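Pbp related beta-lactamase (Pyrococcus abyssi, PDB 2QMI) probably cleaves peptides as a serine hydrolase of the penicillin-binding protein and beta-lactamase family, working within a self-compartmentalizing octamer. Local coordinates at residues A[277-282]-A[353-358]; A[286-291]-A[298-303]; A[292-297]-A[314-319]; A[321-326]-A[339-344]. All coordinates share one frame; numbering follows the deposited sequence.

Interaction 1: residues A[277-282]-A[353-358]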
loop_
_atom_site.group_PDB
_atom_site.type_symbol
_atom_site.label_atom_id
_atom_site.label_comp_id
_atom_site.label_asym_id
_atom_site.label_seq_id
_atom_site.Cartn_x
_atom_site.Cartn_y
_atom_site.Cartn_z
ATOM N N GLU A 277 -2.148 2.420 45.096
ATOM C CA GLU A 277 -1.265 2.028 46.186
ATOM C C GLU A 277 0.174 1.910 45.699
ATOM O O GLU A 277 0.494 1.080 44.831
ATOM C CB GLU A 277 -1.733 0.699 46.763
ATOM C CG GLU A 277 -1.426 0.530 48.233
ATOM C CD GLU A 277 -2.424 -0.402 48.911
ATOM O OE1 GLU A 277 -2.367 -0.555 50.157
ATOM O OE2 GLU A 277 -3.271 -0.979 48.181
ATOM N N ILE A 278 1.043 2.741 46.265
ATOM C CA ILE A 278 2.443 2.731 45.886
ATOM C C ILE A 278 3.343 2.430 47.075
ATOM O O ILE A 278 4.138 1.494 47.033
ATOM C CB ILE A 278 2.856 4.084 45.268
ATOM C CG1 ILE A 278 1.970 4.387 44.055
ATOM C CG2 ILE A 278 4.327 4.036 44.854
ATOM C CD1 ILE A 278 2.226 5.742 43.409
ATOM N N PHE A 279 3.209 3.220 48.136
ATOM C CA PHE A 279 4.023 3.037 49.333
ATOM C C PHE A 279 3.289 2.300 50.458
ATOM O O PHE A 279 3.919 1.781 51.378
ATOM C CB PHE A 279 4.511 4.400 49.836
ATOM C CG PHE A 279 5.418 5.111 48.865
ATOM C CD1 PHE A 279 6.774 4.807 48.809
ATOM C CD2 PHE A 279 4.903 6.047 47.971
ATOM C CE1 PHE A 279 7.605 5.420 47.877
ATOM C CE2 PHE A 279 5.722 6.669 47.031
ATOM C CZ PHE A 279 7.078 6.354 46.981
ATOM N N GLY A 280 1.962 2.255 50.403
ATOM C CA GLY A 280 1.249 1.554 51.459
ATOM C C GLY A 280 -0.242 1.794 51.550
ATOM O O GLY A 280 -1.010 1.298 50.725
ATOM N N GLY A 281 -0.663 2.529 52.572
ATOM C CA GLY A 281 -2.076 2.816 52.737
ATOM C C GLY A 281 -2.406 4.260 52.408
ATOM O O GLY A 281 -2.956 4.984 53.239
ATOM N N GLU A 282 -2.059 4.699 51.200
ATOM C CA GLU A 282 -2.372 6.071 50.819
ATOM C C GLU A 282 -3.883 6.238 50.692
ATOM O O GLU A 282 -4.585 5.311 50.296
ATOM C CB GLU A 282 -1.687 6.455 49.497
ATOM C CG GLU A 282 -1.397 5.313 48.562
ATOM C CD GLU A 282 -0.059 4.642 48.848
ATOM O OE1 GLU A 282 0.981 5.338 48.829
ATOM O OE2 GLU A 282 -0.054 3.414 49.079
ATOM N N GLU A 353 15.206 3.312 47.075
ATOM C CA GLU A 353 14.004 3.429 47.908
ATOM C C GLU A 353 12.699 3.675 47.148
ATOM O O GLU A 353 11.616 3.453 47.690
ATOM C CB GLU A 353 14.196 4.548 48.944
ATOM C CG GLU A 353 15.399 4.360 49.868
ATOM C CD GLU A 353 15.034 3.734 51.198
ATOM O OE1 GLU A 353 14.373 4.410 52.013
ATOM O OE2 GLU A 353 15.407 2.564 51.439
ATOM N N LEU A 354 12.790 4.152 45.909
ATOM C CA LEU A 354 11.594 4.414 45.110
ATOM C C LEU A 354 11.377 3.291 44.102
ATOM O O LEU A 354 12.093 3.185 43.110
ATOM C CB LEU A 354 11.724 5.751 44.379
ATOM C CG LEU A 354 11.866 7.000 45.254
ATOM C CD1 LEU A 354 12.088 8.204 44.358
ATOM C CD2 LEU A 354 10.615 7.186 46.133
ATOM N N PRO A 355 10.366 2.443 44.342
ATOM C CA PRO A 355 10.043 1.311 43.466
ATOM C C PRO A 355 9.971 1.611 41.973
ATOM O O PRO A 355 10.554 0.881 41.171
ATOM C CB PRO A 355 8.723 0.785 44.040
ATOM C CG PRO A 355 8.150 1.972 44.771
ATOM C CD PRO A 355 9.358 2.590 45.405
ATOM N N PHE A 356 9.285 2.686 41.596
ATOM C CA PHE A 356 9.169 3.020 40.185
ATOM C C PHE A 356 10.501 3.326 39.518
ATOM O O PHE A 356 10.583 3.371 38.288
ATOM C CB PHE A 356 8.192 4.190 39.955
ATOM C CG PHE A 356 8.348 5.344 40.923
ATOM C CD1 PHE A 356 7.503 5.466 42.020
ATOM C CD2 PHE A 356 9.310 6.330 40.710
ATOM C CE1 PHE A 356 7.608 6.555 42.887
ATOM C CE2 PHE A 356 9.424 7.424 41.572
ATOM C CZ PHE A 356 8.574 7.536 42.658
ATOM N N ILE A 357 11.552 3.514 40.310
ATOM C CA ILE A 357 12.859 3.812 39.733
ATOM C C ILE A 357 13.751 2.594 39.471
ATOM O O ILE A 357 14.308 2.473 38.384
ATOM C CB ILE A 357 13.622 4.841 40.594
ATOM C CG1 ILE A 357 12.801 6.132 40.677
ATOM C CG2 ILE A 357 14.980 5.147 39.975
ATOM C CD1 ILE A 357 13.440 7.228 41.487
ATOM N N TYR A 358 13.906 1.693 40.442
ATOM C CA TYR A 358 14.745 0.518 40.196
ATOM C C TYR A 358 14.048 -0.525 39.326
ATOM O O TYR A 358 14.697 -1.267 38.578
ATOM C CB TYR A 358 15.224 -0.131 41.502
ATOM C CG TYR A 358 14.172 -0.425 42.551
ATOM C CD1 TYR A 358 13.782 0.552 43.465
ATOM C CD2 TYR A 358 13.617 -1.704 42.673
ATOM C CE1 TYR A 358 12.873 0.266 44.489
ATOM C CE2 TYR A 358 12.702 -2.002 43.688
ATOM C CZ TYR A 358 12.337 -1.011 44.595
ATOM O OH TYR A 358 11.448 -1.287 45.610
#

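Interaction 2: residues A[286-291]-A[298-303]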
loop_
_atom_site.group_PDB
_atom_site.type_symbol
_atom_site.label_atom_id
_atom_site.label_comp_id
_atom_site.label_asym_id
_atom_site.label_seq_id
_atom_site.Cartn_x
_atom_site.Cartn_y
_atom_site.Cartn_z
ATOM N N TYR A 286 -8.910 16.246 51.306
ATOM C CA TYR A 286 -9.699 17.212 50.542
ATOM C C TYR A 286 -8.882 17.777 49.371
ATOM O O TYR A 286 -8.089 18.709 49.546
ATOM C CB TYR A 286 -10.183 18.351 51.447
ATOM C CG TYR A 286 -11.255 17.951 52.443
ATOM C CD1 TYR A 286 -11.977 16.767 52.290
ATOM C CD2 TYR A 286 -11.570 18.775 53.523
ATOM C CE1 TYR A 286 -12.981 16.416 53.187
ATOM C CE2 TYR A 286 -12.571 18.436 54.424
ATOM C CZ TYR A 286 -13.274 17.256 54.254
ATOM O OH TYR A 286 -14.273 16.914 55.152
ATOM N N GLY A 287 -9.084 17.208 48.181
ATOM C CA GLY A 287 -8.353 17.657 47.004
ATOM C C GLY A 287 -6.869 17.451 47.246
ATOM O O GLY A 287 -6.027 18.221 46.789
ATOM N N LEU A 288 -6.555 16.391 47.979
ATOM C CA LEU A 288 -5.177 16.093 48.333
ATOM C C LEU A 288 -5.013 14.607 48.614
ATOM O O LEU A 288 -5.820 14.013 49.339
ATOM C CB LEU A 288 -4.811 16.895 49.581
ATOM C CG LEU A 288 -3.634 17.870 49.597
ATOM C CD1 LEU A 288 -3.537 18.663 48.304
ATOM C CD2 LEU A 288 -3.823 18.796 50.806
ATOM N N ILE A 289 -3.968 14.008 48.047
ATOM C CA ILE A 289 -3.704 12.593 48.257
ATOM C C ILE A 289 -2.825 12.449 49.503
ATOM O O ILE A 289 -1.926 13.263 49.740
ATOM C CB ILE A 289 -3.005 11.975 47.031
ATOM C CG1 ILE A 289 -3.892 12.160 45.795
ATOM C CG2 ILE A 289 -2.732 10.495 47.271
ATOM C CD1 ILE A 289 -3.297 11.603 44.510
ATOM N N ILE A 290 -3.087 11.421 50.304
ATOM C CA ILE A 290 -2.329 11.223 51.535
ATOM C C ILE A 290 -1.419 9.999 51.453
ATOM O O ILE A 290 -1.869 8.917 51.091
ATOM C CB ILE A 290 -3.304 11.083 52.733
ATOM C CG1 ILE A 290 -4.359 12.193 52.661
ATOM C CG2 ILE A 290 -2.553 11.167 54.059
ATOM C CD1 ILE A 290 -3.775 13.603 52.561
ATOM N N TYR A 291 -0.140 10.182 51.780
ATOM C CA TYR A 291 0.851 9.097 51.745
ATOM C C TYR A 291 1.438 8.890 53.151
ATOM O O TYR A 291 2.433 9.514 53.502
ATOM C CB TYR A 291 2.009 9.451 50.801
ATOM C CG TYR A 291 1.643 9.853 49.381
ATOM C CD1 TYR A 291 1.772 8.951 48.315
ATOM C CD2 TYR A 291 1.260 11.164 49.085
ATOM C CE1 TYR A 291 1.536 9.356 46.993
ATOM C CE2 TYR A 291 1.022 11.580 47.766
ATOM C CZ TYR A 291 1.165 10.676 46.733
ATOM O OH TYR A 291 0.955 11.105 45.444
ATOM N N LYS A 298 5.125 11.274 56.371
ATOM C CA LYS A 298 3.748 11.444 55.910
ATOM C C LYS A 298 3.805 12.453 54.764
ATOM O O LYS A 298 4.143 13.620 54.975
ATOM C CB LYS A 298 2.843 11.992 57.016
ATOM C CG LYS A 298 1.367 12.014 56.610
ATOM C CD LYS A 298 0.512 12.887 57.522
ATOM C CE LYS A 298 -0.952 12.835 57.092
ATOM N NZ LYS A 298 -1.819 13.759 57.882
ATOM N N LEU A 299 3.487 11.995 53.556
ATOM C CA LEU A 299 3.512 12.850 52.371
ATOM C C LEU A 299 2.124 13.347 51.958
ATOM O O LEU A 299 1.125 12.637 52.075
ATOM C CB LEU A 299 4.145 12.087 51.197
ATOM C CG LEU A 299 4.211 12.774 49.827
ATOM C CD1 LEU A 299 5.188 13.931 49.872
ATOM C CD2 LEU A 299 4.647 11.761 48.773
ATOM N N VAL A 300 2.070 14.580 51.470
ATOM C CA VAL A 300 0.809 15.155 51.018
ATOM C C VAL A 300 1.059 15.779 49.656
ATOM O O VAL A 300 1.985 16.571 49.493
ATOM C CB VAL A 300 0.288 16.229 52.001
ATOM C CG1 VAL A 300 -1.013 16.820 51.483
ATOM C CG2 VAL A 300 0.062 15.606 53.377
ATOM N N GLY A 301 0.244 15.412 48.675
ATOM C CA GLY A 301 0.419 15.957 47.342
ATOM C C GLY A 301 -0.710 15.574 46.404
ATOM O O GLY A 301 -1.663 14.899 46.804
ATOM N N HIS A 302 -0.602 16.011 45.154
ATOM C CA HIS A 302 -1.609 15.718 44.148
ATOM C C HIS A 302 -0.992 15.985 42.784
ATOM O O HIS A 302 -0.248 16.956 42.602
ATOM C CB HIS A 302 -2.843 16.609 44.348
ATOM C CG HIS A 302 -4.100 16.043 43.766
ATOM N ND1 HIS A 302 -4.284 15.872 42.412
ATOM C CD2 HIS A 302 -5.212 15.549 44.361
ATOM C CE1 HIS A 302 -5.450 15.291 42.198
ATOM N NE2 HIS A 302 -6.032 15.083 43.365
ATOM N N SER A 303 -1.286 15.100 41.839
ATOM C CA SER A 303 -0.786 15.223 40.484
ATOM C C SER A 303 -1.871 15.872 39.651
ATOM O O SER A 303 -3.013 16.020 40.105
ATOM C CB SER A 303 -0.469 13.844 39.906
ATOM O OG SER A 303 -1.608 13.007 39.993
#

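Interaction 3: residues A[292-297]-A[314-319]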
loop_
_atom_site.group_PDB
_atom_site.type_symbol
_atom_site.label_atom_id
_atom_site.label_comp_id
_atom_site.label_asym_id
_atom_site.label_seq_id
_atom_site.Cartn_x
_atom_site.Cartn_y
_atom_site.Cartn_z
ATOM N N PRO A 292 0.834 8.012 53.969
ATOM C CA PRO A 292 1.343 7.773 55.326
ATOM C C PRO A 292 2.670 7.009 55.466
ATOM O O PRO A 292 3.366 7.156 56.471
ATOM C CB PRO A 292 0.180 7.051 56.002
ATOM C CG PRO A 292 -0.461 6.312 54.869
ATOM C CD PRO A 292 -0.465 7.343 53.772
ATOM N N ASN A 293 3.025 6.214 54.463
ATOM C CA ASN A 293 4.256 5.427 54.504
ATOM C C ASN A 293 5.251 5.792 53.400
ATOM O O ASN A 293 5.703 4.925 52.654
ATOM C CB ASN A 293 3.904 3.942 54.398
ATOM C CG ASN A 293 2.941 3.498 55.482
ATOM O OD1 ASN A 293 1.976 2.772 55.221
ATOM N ND2 ASN A 293 3.204 3.928 56.715
ATOM N N PHE A 294 5.596 7.071 53.302
ATOM C CA PHE A 294 6.534 7.525 52.277
ATOM C C PHE A 294 7.942 7.688 52.841
ATOM O O PHE A 294 8.313 8.777 53.285
ATOM C CB PHE A 294 6.078 8.864 51.691
ATOM C CG PHE A 294 7.007 9.412 50.643
ATOM C CD1 PHE A 294 7.080 8.826 49.383
ATOM C CD2 PHE A 294 7.824 10.504 50.922
ATOM C CE1 PHE A 294 7.952 9.318 48.416
ATOM C CE2 PHE A 294 8.702 11.003 49.961
ATOM C CZ PHE A 294 8.763 10.406 48.704
ATOM N N LEU A 295 8.726 6.611 52.818
ATOM C CA LEU A 295 10.091 6.657 53.333
ATOM C C LEU A 295 10.096 7.124 54.781
ATOM O O LEU A 295 10.874 7.999 55.159
ATOM C CB LEU A 295 10.958 7.595 52.475
ATOM C CG LEU A 295 11.324 7.105 51.065
ATOM C CD1 LEU A 295 10.058 6.884 50.261
ATOM C CD2 LEU A 295 12.227 8.123 50.365
ATOM N N GLY A 296 9.217 6.534 55.585
ATOM C CA GLY A 296 9.128 6.891 56.990
ATOM C C GLY A 296 8.554 8.269 57.277
ATOM O O GLY A 296 8.705 8.779 58.385
ATOM N N GLU A 297 7.902 8.880 56.288
ATOM C CA GLU A 297 7.306 10.202 56.467
ATOM C C GLU A 297 5.859 10.239 55.968
ATOM O O GLU A 297 5.413 9.341 55.238
ATOM C CB GLU A 297 8.103 11.248 55.692
ATOM C CG GLU A 297 9.582 11.321 56.020
ATOM C CD GLU A 297 9.848 11.748 57.452
ATOM O OE1 GLU A 297 9.032 12.508 58.027
ATOM O OE2 GLU A 297 10.890 11.333 57.999
ATOM N N GLY A 314 3.919 18.511 46.178
ATOM C CA GLY A 314 3.917 17.664 47.354
ATOM C C GLY A 314 4.753 18.301 48.447
ATOM O O GLY A 314 5.658 19.087 48.172
ATOM N N TYR A 315 4.445 17.969 49.690
ATOM C CA TYR A 315 5.177 18.514 50.820
ATOM C C TYR A 315 5.088 17.585 52.025
ATOM O O TYR A 315 4.173 16.771 52.141
ATOM C CB TYR A 315 4.632 19.904 51.186
ATOM C CG TYR A 315 3.175 19.923 51.627
ATOM C CD1 TYR A 315 2.133 19.757 50.704
ATOM C CD2 TYR A 315 2.841 20.081 52.970
ATOM C CE1 TYR A 315 0.794 19.746 51.115
ATOM C CE2 TYR A 315 1.513 20.070 53.391
ATOM C CZ TYR A 315 0.493 19.901 52.460
ATOM O OH TYR A 315 -0.816 19.873 52.900
ATOM N N ILE A 316 6.059 17.708 52.918
ATOM C CA ILE A 316 6.097 16.899 54.122
ATOM C C ILE A 316 6.232 17.878 55.281
ATOM O O ILE A 316 7.337 18.270 55.648
ATOM C CB ILE A 316 7.291 15.917 54.080
ATOM C CG1 ILE A 316 7.137 14.997 52.863
ATOM C CG2 ILE A 316 7.358 15.108 55.381
ATOM C CD1 ILE A 316 8.244 13.978 52.685
ATOM N N PRO A 317 5.089 18.299 55.857
ATOM C CA PRO A 317 5.000 19.243 56.977
ATOM C C PRO A 317 5.971 18.927 58.101
ATOM O O PRO A 317 6.611 19.828 58.643
ATOM C CB PRO A 317 3.549 19.112 57.423
ATOM C CG PRO A 317 2.848 18.805 56.166
ATOM C CD PRO A 317 3.751 17.771 55.536
ATOM N N GLU A 318 6.069 17.648 58.450
ATOM C CA GLU A 318 6.976 17.211 59.511
ATOM C C GLU A 318 8.411 17.686 59.310
ATOM O O GLU A 318 9.050 18.156 60.246
ATOM C CB GLU A 318 6.975 15.684 59.614
ATOM C CG GLU A 318 5.819 15.099 60.424
ATOM C CD GLU A 318 5.989 15.318 61.914
ATOM O OE1 GLU A 318 5.162 14.774 62.688
ATOM O OE2 GLU A 318 6.944 16.030 62.312
ATOM N N LYS A 319 8.919 17.544 58.090
ATOM C CA LYS A 319 10.289 17.935 57.770
ATOM C C LYS A 319 10.345 19.305 57.109
ATOM O O LYS A 319 11.416 19.783 56.742
ATOM C CB LYS A 319 10.922 16.894 56.840
ATOM C CG LYS A 319 11.214 15.549 57.500
ATOM C CD LYS A 319 12.342 15.671 58.535
ATOM C CE LYS A 319 12.619 14.341 59.239
ATOM N NZ LYS A 319 11.444 13.876 60.053
#

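Interaction 4: residues A[321-326]-A[339-344]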
loop_
_atom_site.group_PDB
_atom_site.type_symbol
_atom_site.label_atom_id
_atom_site.label_comp_id
_atom_site.label_asym_id
_atom_site.label_seq_id
_atom_site.Cartn_x
_atom_site.Cartn_y
_atom_site.Cartn_z
ATOM N N ILE A 321 9.444 20.328 54.120
ATOM C CA ILE A 321 9.966 20.322 52.762
ATOM C C ILE A 321 8.809 20.180 51.771
ATOM O O ILE A 321 7.728 19.709 52.127
ATOM C CB ILE A 321 10.988 19.166 52.571
ATOM C CG1 ILE A 321 10.425 17.871 53.163
ATOM C CG2 ILE A 321 12.329 19.539 53.234
ATOM C CD1 ILE A 321 11.309 16.658 52.973
ATOM N N GLY A 322 9.033 20.603 50.532
ATOM C CA GLY A 322 7.988 20.512 49.526
ATOM C C GLY A 322 8.571 20.664 48.139
ATOM O O GLY A 322 9.621 21.281 47.977
ATOM N N VAL A 323 7.898 20.100 47.140
ATOM C CA VAL A 323 8.383 20.174 45.766
ATOM C C VAL A 323 7.267 20.383 44.741
ATOM O O VAL A 323 6.181 19.798 44.839
ATOM C CB VAL A 323 9.150 18.888 45.377
ATOM C CG1 VAL A 323 9.825 19.066 44.013
ATOM C CG2 VAL A 323 10.176 18.547 46.447
ATOM N N ALA A 324 7.551 21.226 43.756
ATOM C CA ALA A 324 6.611 21.504 42.688
ATOM C C ALA A 324 7.326 21.218 41.373
ATOM O O ALA A 324 8.441 21.699 41.152
ATOM C CB ALA A 324 6.164 22.956 42.740
ATOM N N VAL A 325 6.683 20.420 40.522
ATOM C CA VAL A 325 7.218 20.058 39.211
ATOM C C VAL A 325 6.148 20.230 38.122
ATOM O O VAL A 325 5.037 19.696 38.233
ATOM C CB VAL A 325 7.699 18.589 39.185
ATOM C CG1 VAL A 325 8.256 18.236 37.801
ATOM C CG2 VAL A 325 8.751 18.365 40.253
ATOM N N LEU A 326 6.482 20.981 37.077
ATOM C CA LEU A 326 5.559 21.196 35.969
ATOM C C LEU A 326 6.195 20.657 34.690
ATOM O O LEU A 326 7.407 20.740 34.513
ATOM C CB LEU A 326 5.221 22.685 35.830
ATOM C CG LEU A 326 4.378 23.240 36.983
ATOM C CD1 LEU A 326 4.027 24.696 36.731
ATOM C CD2 LEU A 326 3.115 22.401 37.124
ATOM N N MET A 339 9.236 13.118 43.778
ATOM C CA MET A 339 9.624 12.182 44.823
ATOM C C MET A 339 11.132 11.906 44.860
ATOM O O MET A 339 11.696 11.662 45.927
ATOM C CB MET A 339 8.818 10.893 44.670
ATOM C CG MET A 339 7.317 11.155 44.698
ATOM S SD MET A 339 6.269 9.704 44.472
ATOM C CE MET A 339 4.825 10.140 45.434
ATOM N N TYR A 340 11.783 11.973 43.701
ATOM C CA TYR A 340 13.223 11.762 43.607
ATOM C C TYR A 340 13.919 12.877 44.404
ATOM O O TYR A 340 14.870 12.630 45.147
ATOM C CB TYR A 340 13.664 11.828 42.137
ATOM C CG TYR A 340 15.061 11.310 41.857
ATOM C CD1 TYR A 340 15.265 9.994 41.440
ATOM C CD2 TYR A 340 16.177 12.142 41.981
ATOM C CE1 TYR A 340 16.548 9.515 41.144
ATOM C CE2 TYR A 340 17.465 11.675 41.689
ATOM C CZ TYR A 340 17.636 10.362 41.267
ATOM O OH TYR A 340 18.885 9.906 40.933
ATOM N N ALA A 341 13.440 14.106 44.234
ATOM C CA ALA A 341 14.004 15.251 44.938
ATOM C C ALA A 341 13.705 15.126 46.438
ATOM O O ALA A 341 14.603 15.285 47.272
ATOM C CB ALA A 341 13.422 16.549 44.380
ATOM N N LEU A 342 12.451 14.835 46.780
ATOM C CA LEU A 342 12.070 14.679 48.180
ATOM C C LEU A 342 12.958 13.653 48.876
ATOM O O LEU A 342 13.414 13.881 49.996
ATOM C CB LEU A 342 10.602 14.266 48.292
ATOM C CG LEU A 342 9.590 15.351 47.913
ATOM C CD1 LEU A 342 8.207 14.753 47.778
ATOM C CD2 LEU A 342 9.609 16.445 48.962
ATOM N N ALA A 343 13.211 12.530 48.210
ATOM C CA ALA A 343 14.061 11.482 48.769
ATOM C C ALA A 343 15.462 12.013 49.073
ATOM O O ALA A 343 16.019 11.746 50.145
ATOM C CB ALA A 343 14.154 10.318 47.802
ATOM N N LEU A 344 16.033 12.755 48.129
ATOM C CA LEU A 344 17.361 13.324 48.313
ATOM C C LEU A 344 17.384 14.223 49.541
ATOM O O LEU A 344 18.271 14.118 50.393
ATOM C CB LEU A 344 17.765 14.120 47.076
ATOM C CG LEU A 344 17.993 13.286 45.817
ATOM C CD1 LEU A 344 18.274 14.211 44.638
ATOM C CD2 LEU A 344 19.154 12.326 46.043
#

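Interaction 1: residues A[277-282]-A[353-358]
Glu282 OE2 takes two amides of the loop that carries Ile278 and Phe279 to Pro355 and Phe356: Gly280 N at 2.7 Å and, more weakly, Ile278 N at 3.1 Å. The other carboxylate oxygen, Glu282 OE1, accepts from Phe279 N at 3.2 Å, and the donors from Phe279 and Gly280 both arrive on the syn side, somewhat out of the carboxylate plane. One side chain thus ties three successive amides together and braces this turn of the beta-lactamase-like fold, from which two apolar residues are presented to the first turn of helix 355-364, which leads toward the barrel of the octamerisation domain. Phe279 buries the largest area in the contact. Its chi1 of -63° sets CG beside the backbone N, and CE1 and CZ of the ring then make the contacts. Leu354 CD2 sits at the ring's edge, near its plane, 3.7 Å from Phe279 CZ. Pro355 CD approaches Phe279 CE1 at 4.1 Å, the two side chains crossing at about a right angle, while Phe356 CE1 comes obliquely to Phe279 CZ. Leu354 holds the N-cap position, and its carbonyl oxygen accepts from Ile357 N. Beyond the two segments, Phe279 and Phe356 both rest on Met339, and Ile278 O bonds to Arg422 of the second subunit, placing this junction beside an interface of the octamer. Ile278 CG2 serves both rings: it lies 3.6 Å above the plane of Phe279, toward its rim, and meets the edge of Phe356 at CD1, 4.5 Å away.

Interaction 2: residues A[286-291]-A[298-303]
Strands 289-291 and 298-303 run antiparallel, pairing Ile289 with Gly301 and Tyr291 with Leu299 as hydrogen-bonded pairs around the non-hydrogen-bonded pair Ile290 and Val300. The bonds at Tyr291 are short in both directions, Tyr291 N to Leu299 O at 2.8 Å and Leu299 N to Tyr291 O at 2.7 Å. On the face shared by Tyr291 and Leu299 the two side chains lie side by side and point the same way. Leu299 CD2 covers one face of the tyrosine ring in a CH-pi contact, 3.6 Å from its centroid, and Ile289 CG2 lies over the opposite face, toward the rim. Met339 packs on Tyr291 and Leu299 in turn. Around Ile290 and Val300 the packing is tight at one point: Leu288 CG stands 3.4 Å from Val300 CG1. The extended Lys298 passes CE by Ile290 CG2, and its NZ bonds to Glu268 O. His302 has Ile289 CD1 over one ring face; its ND1 donates to Ser303 O at 2.6 Å, nearly in the ring plane, and its NE2 bonds to Tyr284 OH. Both ring nitrogens are therefore engaged, which fixes the rotation of an imidazole that touches Ser59 and Tyr160, consistent with the K(T/S)G-type strand beside the active site of SxxK serine hydrolases.

Interaction 3: residues A[292-297]-A[314-319]
Phe294 and Ile316 meet at about a right angle, the isoleucine placing CD1 against the edge of the ring, near its plane and 3.9 Å from Phe294 CD2. A face of the same ring carries Leu295 CD1, 3.6 Å above the plane and toward the rim. The other branch of the isoleucine, CG2, lies 3.9 Å from Glu297 CB, so the two branches of Ile316 touch Phe294 and Glu297 in turn. Phe294 and Glu297 are joined by reciprocal backbone bonds, Phe294 N to Glu297 O and Glu297 N to Phe294 O, each 3.0 Å. With Leu295 and Gly296 both in left-handed conformations between them, they form a two-residue beta-hairpin with a type I' turn, lying beside the end of strand 310-316 in the beta-lactamase-like domain. Farther out, Glu297 and Lys319 also cross at about a right angle. The lysine chain bends at its second and fourth torsions, and chi4 (-64°) folds NZ toward the carboxylate. The salt bridge is long and nearly evenly divided: Lys319 NZ is 3.3 Å from Glu297 OE2 and 3.4 Å from Glu297 OE1, both weak as hydrogen bonds. Glu318 brings its CB to 4.1 Å from Glu297 OE1, but turns its own carboxylate away.

Interaction 4: residues A[321-326]-A[339-344]
Val323 has CG2 anti to its carbonyl carbon and beside its backbone N (chi1 -172°, measured to CG1), and Leu342 has CG anti to its own carbonyl carbon (chi1 -70°); with these torsions the two residues bring one methyl each into direct contact. Val323 CG2 and Leu342 CD2 are 3.3 Å apart, tighter than an ordinary van der Waals contact, and Leu342 CG is 3.6 Å from the same valine methyl. The two side chains slide past each other in opposite directions. Leu342 CD2 also meets the residues on the strand before Val323: Ile321 CD1 and Gly322 CA each stand 4.4 Å from it, the glycine through its backbone carbon. One residue earlier on the helix, Ala341 CB lies 4.3 Å from Val323 CG2. No hydrogen bond crosses the contact; all the touching residues are buried, and the packing is purely apolar. The segment axes come within 8.4 Å, and the helix runs nearly antiparallel to the strand, at 156°. A central antiparallel sheet with helices on both faces is the architecture of the serine beta-lactamase and penicillin-binding protein fold. Here strand 321-327 lies between strands 21-28 and 310-316; helix 334-345 covers the Val323 side and itself packs against helix 3-16, where Tyr340 stacks on Phe9, whereas Ala324 and Leu326 of the strand meet helix 241-252.

Overall arrangement
All four contacts gather round helix 334-345 and the antiparallel sheet it covers, with centres about 10 to 15 Å apart. Along the chain, interaction 1 spans the other three; interactions 2 and 3 interleave, and interaction 4 follows both. Interactions 2, 3 and 4 step across neighbouring strands of the sheet, 289-291, 297-305, 310-316 and 321-327, with probable backbone bonds joining Val300 O to Tyr315 N and Gly314 O to Val323 N. Met339 touches residues of interactions 1, 2 and 3, and Phe279 of interaction 1 packs on Phe294 of interaction 3. A continuous apolar core therefore connects the strand of the likely active site to the helix leading to the octamerisation barrel.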